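Local coordinates for protein acyl-coenzyme A oxidase 3 (Yarrowia lipolytica, PDB 5YS9) that oxidises acyl-CoA esters with FAD and molecular oxygen to give trans-2-enoyl-CoA and hydrogen peroxide in peroxisomal fatty acid beta-oxidation, at residues I55-T60 / E101-L106; V67-G72 / S640-N645; S108-I113 / S313-Q318. All blocks are in the same frame, centred on the assembly; numbering follows the deposited sequence.

The three contacts adjoin one another inside one subunit. Contact 1 pairs two helices of the N-terminal region, and contact 3 carries the second of these, helix 101-111, on to helix 300-330. Their centres lie about 12 Å apart. Leu58 CB packs 3.5 Å from Leu110 CD1, and Leu106 CD1 lies 4.1 Å from Phe315 CZ. Contact 2 brings in the C-terminal region. Its centre is about 16 Å from that of contact 1 and about 13 Å from that of contact 3. Phe643 bridges both: its CZ is 3.5 Å from Met59 CG, and its CE1 3.3 Å from Leu110 O. Helix 300-330 leads to Arg331, Gln333 and Phe334 of an FAD pocket.

Contact 1 (I55-T60 / E101-L106); sequences IERLMT and EKEALL
Leu58 reaches across with one methyl group, CD1, and lays it over the backbone and side-chain root of segment 101-106. Leu58 CD1 lies 3.7 Å from Glu103 O and 4.0 Å from Leu106 CB. CG of Leu58 stands anti to its own carbonyl carbon, and the two leucine side chains cross at about a right angle. Ile55, one turn earlier, adds a looser apolar touch: its CG1 is 4.3 Å from Leu106 CD2. The more exposed margin is polar. Arg57 bends at chi2 and chi3 and so swings its guanidinium toward Glu103. Arg57 NH2 forms a salt bridge with Glu103 OE2 at 2.5 Å, very short as modelled. It is also a bent hydrogen bond, with an N-H...O angle of 135°. The guanidinium and carboxylate planes are turned 61° apart, and NH2 meets OE2 from above the carboxylate plane. The charges thus meet obliquely through one nitrogen and one oxygen. The other oxygen, OE1, accepts from the backbone N of Thr100, just before this segment. This second bond would restrict rotation of the carboxylate. Leu58 also touches Arg107, further along helix 101-111. The local helix axes come no closer than 10.7 Å and cross at -51°, so side chains fill the interface. The arrangement is an apolar seam between two amphipathic helices with an ion pair at its margin, within the helical N-terminal domain of the acyl-CoA oxidase fold.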
loop_
_atom_site.group_PDB
_atom_site.type_symbol
_atom_site.label_atom_id
_atom_site.label_comp_id
_atom_site.label_asym_id
_atom_site.label_seq_id
_atom_site.Cartn_x
_atom_site.Cartn_y
_atom_site.Cartn_z
ATOM N N ILE A 55 -0.948 -11.566 28.908
ATOM C CA ILE A 55 -0.585 -10.589 27.921
ATOM C C ILE A 55 -0.017 -9.341 28.582
ATOM O O ILE A 55 0.905 -8.740 28.071
ATOM C CB ILE A 55 -1.823 -10.265 27.076
ATOM C CG1 ILE A 55 -2.036 -11.413 26.099
ATOM C CG2 ILE A 55 -1.722 -8.923 26.336
ATOM C CD1 ILE A 55 -3.353 -11.332 25.383
ATOM N N GLU A 56 -0.588 -8.931 29.691
ATOM C CA GLU A 56 -0.078 -7.774 30.375
ATOM C C GLU A 56 1.326 -8.032 30.869
ATOM O O GLU A 56 2.175 -7.175 30.806
ATOM C CB GLU A 56 -1.001 -7.397 31.514
ATOM C CG GLU A 56 -2.085 -6.441 31.084
ATOM C CD GLU A 56 -3.232 -6.370 32.057
ATOM O OE1 GLU A 56 -3.132 -6.961 33.144
ATOM O OE2 GLU A 56 -4.233 -5.720 31.723
ATOM N N ARG A 57 1.548 -9.233 31.371
ATOM C CA ARG A 57 2.840 -9.630 31.864
ATOM C C ARG A 57 3.876 -9.630 30.764
ATOM O O ARG A 57 4.956 -9.099 30.930
ATOM C CB ARG A 57 2.718 -11.053 32.385
ATOM C CG ARG A 57 3.274 -11.288 33.767
ATOM C CD ARG A 57 4.042 -12.599 33.842
ATOM N NE ARG A 57 3.374 -13.694 33.147
ATOM C CZ ARG A 57 3.984 -14.554 32.341
ATOM N NH1 ARG A 57 5.282 -14.462 32.118
ATOM N NH2 ARG A 57 3.284 -15.508 31.758
ATOM N N LEU A 58 3.532 -10.247 29.646
ATOM C CA LEU A 58 4.420 -10.327 28.508
ATOM C C LEU A 58 4.749 -8.975 27.901
ATOM O O LEU A 58 5.884 -8.721 27.554
ATOM C CB LEU A 58 3.811 -11.225 27.443
ATOM C CG LEU A 58 3.689 -12.708 27.763
ATOM C CD1 LEU A 58 2.974 -13.430 26.647
ATOM C CD2 LEU A 58 5.042 -13.327 28.015
ATOM N N MET A 59 3.753 -8.114 27.770
ATOM C CA MET A 59 3.954 -6.809 27.170
ATOM C C MET A 59 4.896 -5.959 27.994
ATOM O O MET A 59 5.774 -5.312 27.469
ATOM C CB MET A 59 2.619 -6.090 27.007
ATOM C CG MET A 59 1.920 -6.363 25.690
ATOM S SD MET A 59 0.194 -5.884 25.660
ATOM C CE MET A 59 0.249 -4.639 24.399
ATOM N N THR A 60 4.705 -5.981 29.301
ATOM C CA THR A 60 5.575 -5.260 30.215
ATOM C C THR A 60 7.009 -5.794 30.252
ATOM O O THR A 60 7.936 -5.040 30.413
ATOM C CB THR A 60 4.936 -4.926 31.593
ATOM O OG1 THR A 60 5.808 -5.305 32.651
ATOM C CG2 THR A 60 3.636 -5.593 31.779
ATOM N N GLU A 101 4.894 -23.045 25.652
ATOM C CA GLU A 101 4.634 -22.835 24.222
ATOM C C GLU A 101 3.669 -21.642 23.992
ATOM O O GLU A 101 3.878 -20.823 23.122
ATOM C CB GLU A 101 4.070 -24.147 23.591
ATOM C CG GLU A 101 3.695 -24.110 22.086
ATOM C CD GLU A 101 2.931 -25.366 21.586
ATOM O OE1 GLU A 101 3.335 -26.508 21.911
ATOM O OE2 GLU A 101 1.921 -25.218 20.845
ATOM N N LYS A 102 2.609 -21.569 24.771
ATOM C CA LYS A 102 1.611 -20.516 24.621
ATOM C C LYS A 102 2.253 -19.138 24.917
ATOM O O LYS A 102 1.998 -18.140 24.235
ATOM C CB LYS A 102 0.408 -20.766 25.563
ATOM C CG LYS A 102 -0.791 -19.858 25.332
ATOM C CD LYS A 102 -1.846 -19.999 26.420
ATOM C CE LYS A 102 -3.237 -19.566 25.920
ATOM N NZ LYS A 102 -4.094 -18.975 27.001
ATOM N N GLU A 103 3.079 -19.099 25.946
ATOM C CA GLU A 103 3.706 -17.865 26.323
ATOM C C GLU A 103 4.666 -17.399 25.246
ATOM O O GLU A 103 4.686 -16.223 24.897
ATOM C CB GLU A 103 4.444 -18.036 27.637
ATOM C CG GLU A 103 3.518 -18.128 28.825
ATOM C CD GLU A 103 4.259 -18.423 30.091
ATOM O OE1 GLU A 103 5.191 -19.245 30.091
ATOM O OE2 GLU A 103 3.890 -17.824 31.093
ATOM N N ALA A 104 5.451 -18.347 24.745
ATOM C CA ALA A 104 6.486 -18.104 23.761
ATOM C C ALA A 104 5.871 -17.635 22.432
ATOM O O ALA A 104 6.297 -16.633 21.870
ATOM C CB ALA A 104 7.335 -19.352 23.575
ATOM N N LEU A 105 4.842 -18.304 21.958
ATOM C CA LEU A 105 4.153 -17.844 20.742
ATOM C C LEU A 105 3.639 -16.387 20.873
ATOM O O LEU A 105 3.812 -15.572 19.964
ATOM C CB LEU A 105 2.991 -18.779 20.388
ATOM C CG LEU A 105 2.207 -18.410 19.111
ATOM C CD1 LEU A 105 3.126 -18.478 17.888
ATOM C CD2 LEU A 105 0.987 -19.296 18.911
ATOM N N LEU A 106 3.048 -16.092 22.028
ATOM C CA LEU A 106 2.338 -14.874 22.259
ATOM C C LEU A 106 3.351 -13.757 22.547
ATOM O O LEU A 106 3.147 -12.632 22.121
ATOM C CB LEU A 106 1.345 -15.090 23.380
ATOM C CG LEU A 106 -0.065 -14.506 23.386
ATOM C CD1 LEU A 106 -0.813 -14.564 22.059
ATOM C CD2 LEU A 106 -0.859 -15.239 24.481
#

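Contact 2 (V67-G72 / S640-N645); sequences VLNVSG and SDWFIN
The indole of Trp642 takes Val70 CG2 on one face, and Asn69 OD1 and Leu68 O lie at its edge. Val70 CG2 stands 4.1 Å above the Trp642 ring plane, offset toward the rim, with CE2 as its nearest ring atom. At the edge, Trp642 NE1 donates a weak hydrogen bond to Asn69 OD1, 3.5 Å long and bent to 139° at the hydrogen. The amide and indole planes are 49° apart. Leu68 O sits 3.8 Å from Trp642 CZ2, beside the benzene half. The indole extends to the loop because CG of Trp642 is anti to its backbone N (chi1 -172°). Trp642 also points its own CE3 at the ring of Phe643, 3.7 Å above the centre of that face. Asn645 closes the other end of the contact. It is the first residue past helix 641-644, and its positive phi turns the chain out of the helix. Asn645 OD1 lies 3.3 Å from Val70 CG2, while Asn645 ND2 is 4.0 Å from Ser71 CA. The same valine methyl is thus wedged between the indole face and the asparagine amide. The contact fastens the loop between helices 49-63 and 78-92 to a short C-terminal helix. The Leu68 side chain packs on Leu62 of helix 49-63 and on Arg88 and Leu92 of helix 78-92. Ser640, the N-cap residue, bonds through OG to Glu63 at the end of helix 49-63. On another side of helix 641-644, Ile644 packs on Thr322 and Ile323 of helix 300-330.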
loop_
_atom_site.group_PDB
_atom_site.type_symbol
_atom_site.label_atom_id
_atom_site.label_comp_id
_atom_site.label_asym_id
_atom_site.label_seq_id
_atom_site.Cartn_x
_atom_site.Cartn_y
_atom_site.Cartn_z
ATOM N N VAL A 67 17.555 -3.503 25.769
ATOM C CA VAL A 67 18.064 -3.890 24.472
ATOM C C VAL A 67 16.970 -3.915 23.401
ATOM O O VAL A 67 17.214 -3.595 22.264
ATOM C CB VAL A 67 18.965 -5.143 24.545
ATOM C CG1 VAL A 67 18.571 -6.034 25.690
ATOM C CG2 VAL A 67 19.029 -5.885 23.230
ATOM N N LEU A 68 15.771 -4.307 23.783
ATOM C CA LEU A 68 14.610 -4.305 22.895
ATOM C C LEU A 68 14.060 -2.961 22.403
ATOM O O LEU A 68 13.369 -2.927 21.414
ATOM C CB LEU A 68 13.481 -5.143 23.475
ATOM C CG LEU A 68 13.836 -6.590 23.775
ATOM C CD1 LEU A 68 12.594 -7.385 24.109
ATOM C CD2 LEU A 68 14.599 -7.222 22.637
ATOM N N ASN A 69 14.433 -1.871 23.035
ATOM C CA ASN A 69 13.755 -0.615 22.825
ATOM C C ASN A 69 13.697 -0.222 21.350
ATOM O O ASN A 69 14.695 -0.189 20.664
ATOM C CB ASN A 69 14.519 0.422 23.633
ATOM C CG ASN A 69 13.966 1.804 23.505
ATOM O OD1 ASN A 69 12.935 2.115 24.047
ATOM N ND2 ASN A 69 14.680 2.651 22.811
ATOM N N VAL A 70 12.504 0.111 20.886
ATOM C CA VAL A 70 12.260 0.375 19.489
ATOM C C VAL A 70 12.256 1.853 19.198
ATOM O O VAL A 70 12.280 2.241 18.043
ATOM C CB VAL A 70 10.963 -0.302 18.997
ATOM C CG1 VAL A 70 11.157 -1.809 19.018
ATOM C CG2 VAL A 70 9.750 0.119 19.823
ATOM N N SER A 71 12.298 2.677 20.232
ATOM C CA SER A 71 12.155 4.138 20.056
ATOM C C SER A 71 12.998 4.773 18.884
ATOM O O SER A 71 12.516 5.654 18.186
ATOM C CB SER A 71 12.436 4.837 21.365
ATOM O OG SER A 71 12.908 6.140 21.077
ATOM N N GLY A 72 14.212 4.289 18.654
ATOM C CA GLY A 72 15.097 4.864 17.630
ATOM C C GLY A 72 15.287 4.034 16.388
ATOM O O GLY A 72 16.176 4.312 15.594
ATOM N N SER A 640 0.567 0.300 25.577
ATOM C CA SER A 640 1.329 1.397 26.132
ATOM C C SER A 640 1.958 2.198 24.986
ATOM O O SER A 640 1.978 1.766 23.813
ATOM C CB SER A 640 2.427 0.891 27.076
ATOM O OG SER A 640 3.381 0.117 26.358
ATOM N N ASP A 641 2.482 3.367 25.345
ATOM C CA ASP A 641 3.034 4.231 24.372
ATOM C C ASP A 641 4.239 3.539 23.681
ATOM O O ASP A 641 4.546 3.803 22.524
ATOM C CB ASP A 641 3.459 5.531 25.023
ATOM C CG ASP A 641 2.298 6.448 25.369
ATOM O OD1 ASP A 641 1.176 6.218 24.895
ATOM O OD2 ASP A 641 2.552 7.455 26.094
ATOM N N TRP A 642 4.904 2.634 24.382
ATOM C CA TRP A 642 6.026 1.924 23.799
ATOM C C TRP A 642 5.581 1.076 22.604
ATOM O O TRP A 642 6.307 1.056 21.598
ATOM C CB TRP A 642 6.692 1.090 24.861
ATOM C CG TRP A 642 8.010 0.420 24.496
ATOM C CD1 TRP A 642 9.266 0.920 24.695
ATOM C CD2 TRP A 642 8.182 -0.899 23.916
ATOM N NE1 TRP A 642 10.179 0.017 24.276
ATOM C CE2 TRP A 642 9.553 -1.111 23.802
ATOM C CE3 TRP A 642 7.302 -1.894 23.479
ATOM C CZ2 TRP A 642 10.091 -2.284 23.258
ATOM C CZ3 TRP A 642 7.834 -3.097 22.948
ATOM C CH2 TRP A 642 9.218 -3.274 22.860
ATOM N N PHE A 643 4.394 0.428 22.698
ATOM C CA PHE A 643 3.827 -0.424 21.591
ATOM C C PHE A 643 3.229 0.390 20.459
ATOM O O PHE A 643 3.233 -0.041 19.281
ATOM C CB PHE A 643 2.775 -1.451 22.084
ATOM C CG PHE A 643 3.374 -2.637 22.757
ATOM C CD1 PHE A 643 3.784 -3.722 22.027
ATOM C CD2 PHE A 643 3.602 -2.635 24.115
ATOM C CE1 PHE A 643 4.398 -4.818 22.652
ATOM C CE2 PHE A 643 4.193 -3.718 24.750
ATOM C CZ PHE A 643 4.591 -4.810 24.019
ATOM N N ILE A 644 2.688 1.539 20.822
ATOM C CA ILE A 644 2.169 2.488 19.876
ATOM C C ILE A 644 3.281 3.031 19.007
ATOM O O ILE A 644 3.129 3.145 17.812
ATOM C CB ILE A 644 1.471 3.639 20.624
ATOM C CG1 ILE A 644 0.209 3.123 21.308
ATOM C CG2 ILE A 644 1.155 4.802 19.703
ATOM C CD1 ILE A 644 -0.946 2.916 20.374
ATOM N N ASN A 645 4.386 3.396 19.641
ATOM C CA ASN A 645 5.604 3.802 18.968
ATOM C C ASN A 645 5.367 4.873 17.920
ATOM O O ASN A 645 5.948 4.834 16.853
ATOM C CB ASN A 645 6.358 2.611 18.392
ATOM C CG ASN A 645 7.846 2.869 18.253
ATOM O OD1 ASN A 645 8.530 2.153 17.566
ATOM N ND2 ASN A 645 8.338 3.890 18.908
#

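Contact 3 (S108-I113 / S313-Q318); sequences SQLHGI and SFFVSQ
Phe315 buries the most surface here and drives its ring between Gln109, Leu110 and Ile113. Its CG stands anti to its carbonyl carbon (chi1 -78°). Phe315 CE1 meets Leu110 CD2 at 3.9 Å. Phe315 CE2 lies 3.7 Å from Gln109 OE1. The Gln109 amide is turned 69° to the ring, and the two side chains cross at about a right angle. Ile113 packs nearer the root of the phenylalanine. Ile113 CG1 rests 3.5 Å from Phe315 O and 4.0 Å from Phe315 CB, and Ile113 CD1 reaches Gln318 NE2 at 3.9 Å. Close by, Ile113 and Val316 bring the two backbones to 5.2 Å between CA atoms. No hydrogen bond passes between the two segments. Two amide nitrogens at the interface are bonded elsewhere. Gln318 NE2 donates back to Phe315 O of its own helix at 3.2 Å, approaching a carbonyl lone pair. Gln109 NE2 donates to Asp312 OD1, just before 313-318, and this bond would help fix the glutamine amide beside the ring. The contact joins the N-terminal region to helix 300-330 of the C-alpha1 domain, and all its touching residues are buried. Its chemistry is consistent with cohesion that comes mainly from van der Waals packing, while buried Gln109 has its NE2 satisfied by Asp312 OD1.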
loop_
_atom_site.group_PDB
_atom_site.type_symbol
_atom_site.label_atom_id
_atom_site.label_comp_id
_atom_site.label_asym_id
_atom_site.label_seq_id
_atom_site.Cartn_x
_atom_site.Cartn_y
_atom_site.Cartn_z
ATOM N N SER A 108 6.368 -13.681 21.079
ATOM C CA SER A 108 6.864 -13.347 19.768
ATOM C C SER A 108 5.828 -12.571 18.894
ATOM O O SER A 108 6.218 -11.806 18.039
ATOM C CB SER A 108 7.497 -14.562 19.080
ATOM O OG SER A 108 6.540 -15.325 18.420
ATOM N N GLN A 109 4.541 -12.692 19.157
ATOM C CA GLN A 109 3.519 -11.968 18.380
ATOM C C GLN A 109 3.329 -10.526 18.904
ATOM O O GLN A 109 3.164 -9.557 18.153
ATOM C CB GLN A 109 2.163 -12.673 18.494
ATOM C CG GLN A 109 1.924 -13.942 17.695
ATOM C CD GLN A 109 0.496 -14.486 17.936
ATOM O OE1 GLN A 109 0.106 -14.790 19.091
ATOM N NE2 GLN A 109 -0.287 -14.587 16.869
ATOM N N LEU A 110 3.291 -10.407 20.214
ATOM C CA LEU A 110 3.302 -9.107 20.859
ATOM C C LEU A 110 4.518 -8.247 20.417
ATOM O O LEU A 110 4.373 -7.057 20.185
ATOM C CB LEU A 110 3.281 -9.260 22.384
ATOM C CG LEU A 110 1.996 -9.888 22.965
ATOM C CD1 LEU A 110 2.276 -10.347 24.378
ATOM C CD2 LEU A 110 0.833 -8.905 22.916
ATOM N N HIS A 111 5.682 -8.871 20.322
ATOM C CA HIS A 111 6.909 -8.194 19.965
ATOM C C HIS A 111 6.872 -7.763 18.510
ATOM O O HIS A 111 7.546 -6.797 18.158
ATOM C CB HIS A 111 8.102 -9.139 20.175
ATOM C CG HIS A 111 9.440 -8.482 20.029
ATOM N ND1 HIS A 111 10.522 -9.119 19.464
ATOM C CD2 HIS A 111 9.867 -7.244 20.370
ATOM C CE1 HIS A 111 11.567 -8.309 19.501
ATOM N NE2 HIS A 111 11.191 -7.162 20.034
ATOM N N GLY A 112 6.117 -8.521 17.692
ATOM C CA GLY A 112 5.881 -8.238 16.287
ATOM C C GLY A 112 5.024 -7.015 16.028
ATOM O O GLY A 112 4.961 -6.534 14.919
ATOM N N ILE A 113 4.354 -6.513 17.048
ATOM C CA ILE A 113 3.654 -5.230 16.965
ATOM C C ILE A 113 4.609 -4.053 16.690
ATOM O O ILE A 113 4.243 -3.110 16.017
ATOM C CB ILE A 113 2.863 -4.944 18.248
ATOM C CG1 ILE A 113 1.858 -6.081 18.499
ATOM C CG2 ILE A 113 2.107 -3.615 18.157
ATOM C CD1 ILE A 113 1.196 -6.072 19.879
ATOM N N SER A 313 -2.618 -10.230 12.243
ATOM C CA SER A 313 -3.304 -9.163 11.535
ATOM C C SER A 313 -4.023 -8.263 12.555
ATOM O O SER A 313 -4.065 -6.998 12.418
ATOM C CB SER A 313 -4.259 -9.697 10.465
ATOM O OG SER A 313 -3.554 -10.391 9.438
ATOM N N PHE A 314 -4.556 -8.907 13.585
ATOM C CA PHE A 314 -5.147 -8.172 14.674
ATOM C C PHE A 314 -4.122 -7.348 15.433
ATOM O O PHE A 314 -4.275 -6.126 15.607
ATOM C CB PHE A 314 -5.871 -9.113 15.649
ATOM C CG PHE A 314 -6.138 -8.481 16.975
ATOM C CD1 PHE A 314 -7.117 -7.522 17.093
ATOM C CD2 PHE A 314 -5.347 -8.791 18.085
ATOM C CE1 PHE A 314 -7.373 -6.914 18.310
ATOM C CE2 PHE A 314 -5.583 -8.175 19.315
ATOM C CZ PHE A 314 -6.608 -7.240 19.424
ATOM N N PHE A 315 -3.105 -8.048 15.912
ATOM C CA PHE A 315 -2.065 -7.459 16.695
ATOM C C PHE A 315 -1.399 -6.227 16.077
ATOM O O PHE A 315 -1.082 -5.298 16.804
ATOM C CB PHE A 315 -1.010 -8.516 17.028
ATOM C CG PHE A 315 -1.411 -9.436 18.150
ATOM C CD1 PHE A 315 -1.730 -8.921 19.416
ATOM C CD2 PHE A 315 -1.482 -10.816 17.955
ATOM C CE1 PHE A 315 -2.072 -9.773 20.456
ATOM C CE2 PHE A 315 -1.848 -11.679 18.988
ATOM C CZ PHE A 315 -2.137 -11.160 20.234
ATOM N N VAL A 316 -1.186 -6.218 14.758
ATOM C CA VAL A 316 -0.653 -5.047 14.071
ATOM C C VAL A 316 -1.729 -3.994 13.842
ATOM O O VAL A 316 -1.489 -2.833 14.086
ATOM C CB VAL A 316 0.072 -5.403 12.744
ATOM C CG1 VAL A 316 0.583 -4.154 11.995
ATOM C CG2 VAL A 316 1.252 -6.272 13.068
ATOM N N SER A 317 -2.880 -4.391 13.330
ATOM C CA SER A 317 -3.914 -3.434 12.982
ATOM C C SER A 317 -4.345 -2.511 14.126
ATOM O O SER A 317 -4.544 -1.319 13.891
ATOM C CB SER A 317 -5.153 -4.139 12.421
ATOM O OG SER A 317 -4.873 -4.674 11.151
ATOM N N GLN A 318 -4.507 -3.075 15.323
ATOM C CA GLN A 318 -4.955 -2.341 16.499
ATOM C C GLN A 318 -4.072 -1.117 16.834
ATOM O O GLN A 318 -4.537 -0.095 17.392
ATOM C CB GLN A 318 -5.029 -3.276 17.710
ATOM C CG GLN A 318 -3.694 -3.913 18.078
ATOM C CD GLN A 318 -3.706 -4.725 19.370
ATOM O OE1 GLN A 318 -4.662 -4.747 20.103
ATOM N NE2 GLN A 318 -2.609 -5.376 19.640
#